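Local structure of response regulator aspartate phosphatase I (Bacillus subtilis subsp. subtilis, 4I1A) at residues 120-123 with 124-128. The protein dephosphorylates the sporulation phosphotransferase Spo0F and activates the mobile element ICEBs1 by inactivating its repressor ImmR. Sequence-based numbering, arbitrary orientation.
Sequences ISAI and SAYRI
Ile120 O, Ser121 O, Ala122 O and Ile123 O each accept the backbone N-H four residues on, from Ser124 to Arg127, over about two turns of alpha-helix; the bond from Tyr126 N to Ala122 O, at 2.9 Å, is nearly straight (N-H...O 168°). Ile120 O is gripped twice, because the Ser124 hydroxyl folds back on its own helix: with OG beside the backbone N (chi1 -62°), it donates to Ile120 O over a short 2.5 Å. It comes from above the carbonyl plane, on the face opposite to Ser124 N, so a single carbonyl satisfies both donors of the serine. These turns belong to helix 119-129, which packs against helices 102-115 and 139-155 in the all-helical, TPR-containing part of this Rap protein. Tyr126 is buried: its ring lies obliquely to Ala122 O, which is 3.3 Å from Tyr126 CG, while Tyr126 CE2 only just reaches Ala122 CB (4.5 Å), and it goes on to meet Phe107 and Met111 of one neighbouring helix and Lys148 and Val152 of the other. With the ring cut back to an alanine, a gap would probably open between this helix and Phe107, Met111 and Val152. Ile123 crosses Tyr126 at about a right angle, its CD1 4.2 Å from Tyr126 CB. The exposed Arg127, its chain extended from CG to NE, brings its guanidinium over the buried Ile123, whose CG1, anti to the backbone N (chi1 -173°), sits 4.0 Å from the guanidinium plane, displaced toward the rim; both side chains also touch Tyr153 of helix 139-155.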
loop_
_atom_site.group_PDB
_atom_site.type_symbol
_atom_site.label_atom_id
_atom_site.label_comp_id
_atom_site.label_asym_id
_atom_site.label_seq_id
_atom_site.Cartn_x
_atom_site.Cartn_y
_atom_site.Cartn_z
ATOM N N ILE A 120 11.643 -11.302 -14.285
ATOM C CA ILE A 120 13.046 -11.588 -14.564
ATOM C C ILE A 120 13.446 -10.965 -15.900
ATOM O O ILE A 120 14.494 -10.324 -16.000
ATOM C CB ILE A 120 13.346 -13.121 -14.522
ATOM C CG1 ILE A 120 14.186 -13.472 -13.296
ATOM C CG2 ILE A 120 14.089 -13.590 -15.764
ATOM C CD1 ILE A 120 13.635 -12.959 -11.988
ATOM N N SER A 121 12.587 -11.117 -16.908
ATOM C CA SER A 121 12.886 -10.620 -18.249
ATOM C C SER A 121 12.959 -9.110 -18.243
ATOM O O SER A 121 13.857 -8.523 -18.847
ATOM C CB SER A 121 11.827 -11.081 -19.248
ATOM O OG SER A 121 11.605 -12.475 -19.133
ATOM N N ALA A 122 12.014 -8.493 -17.541
ATOM C CA ALA A 122 11.927 -7.038 -17.462
ATOM C C ALA A 122 13.207 -6.451 -16.897
ATOM O O ALA A 122 13.821 -5.576 -17.506
ATOM C CB ALA A 122 10.721 -6.613 -16.620
ATOM N N ILE A 123 13.609 -6.937 -15.730
ATOM C CA ILE A 123 14.808 -6.430 -15.089
ATOM C C ILE A 123 16.046 -6.775 -15.919
ATOM O O ILE A 123 16.999 -5.993 -15.981
ATOM C CB ILE A 123 14.929 -6.914 -13.620
ATOM C CG1 ILE A 123 16.103 -6.228 -12.929
ATOM C CG2 ILE A 123 15.059 -8.416 -13.546
ATOM C CD1 ILE A 123 16.084 -4.717 -13.103
ATOM N N SER A 124 16.010 -7.926 -16.589
ATOM C CA SER A 124 17.099 -8.323 -17.479
ATOM C C SER A 124 17.260 -7.317 -18.611
ATOM O O SER A 124 18.368 -6.894 -18.928
ATOM C CB SER A 124 16.839 -9.710 -18.065
ATOM O OG SER A 124 16.786 -10.697 -17.047
ATOM N N ALA A 125 16.139 -6.938 -19.212
ATOM C CA ALA A 125 16.139 -5.999 -20.326
ATOM C C ALA A 125 16.549 -4.604 -19.864
ATOM O O ALA A 125 17.311 -3.910 -20.538
ATOM C CB ALA A 125 14.770 -5.968 -20.983
ATOM N N TYR A 126 16.034 -4.203 -18.708
ATOM C CA TYR A 126 16.428 -2.953 -18.079
ATOM C C TYR A 126 17.936 -2.906 -17.809
ATOM O O TYR A 126 18.557 -1.851 -17.935
ATOM C CB TYR A 126 15.684 -2.774 -16.758
ATOM C CG TYR A 126 14.224 -2.384 -16.872
ATOM C CD1 TYR A 126 13.747 -1.672 -17.971
ATOM C CD2 TYR A 126 13.325 -2.711 -15.860
ATOM C CE1 TYR A 126 12.409 -1.308 -18.062
ATOM C CE2 TYR A 126 11.997 -2.355 -15.942
ATOM C CZ TYR A 126 11.539 -1.655 -17.041
ATOM O OH TYR A 126 10.209 -1.304 -17.113
ATOM N N ARG A 127 18.520 -4.045 -17.436
ATOM C CA ARG A 127 19.936 -4.086 -17.069
ATOM C C ARG A 127 20.844 -3.707 -18.239
ATOM O O ARG A 127 21.919 -3.125 -18.040
ATOM C CB ARG A 127 20.340 -5.454 -16.493
ATOM C CG ARG A 127 19.970 -5.681 -15.019
ATOM C CD ARG A 127 20.827 -6.795 -14.387
ATOM N NE ARG A 127 20.188 -7.399 -13.215
ATOM C CZ ARG A 127 20.193 -6.868 -11.995
ATOM N NH1 ARG A 127 20.804 -5.712 -11.771
ATOM N NH2 ARG A 127 19.579 -7.489 -10.997
ATOM N N ILE A 128 20.411 -4.020 -19.458
ATOM C CA ILE A 128 21.201 -3.658 -20.629
ATOM C C ILE A 128 20.822 -2.277 -21.150
ATOM O O ILE A 128 21.667 -1.552 -21.674
ATOM C CB ILE A 128 21.132 -4.719 -21.744
ATOM C CG1 ILE A 128 19.719 -4.853 -22.299
ATOM C CG2 ILE A 128 21.615 -6.073 -21.223
ATOM C CD1 ILE A 128 19.560 -6.060 -23.195
#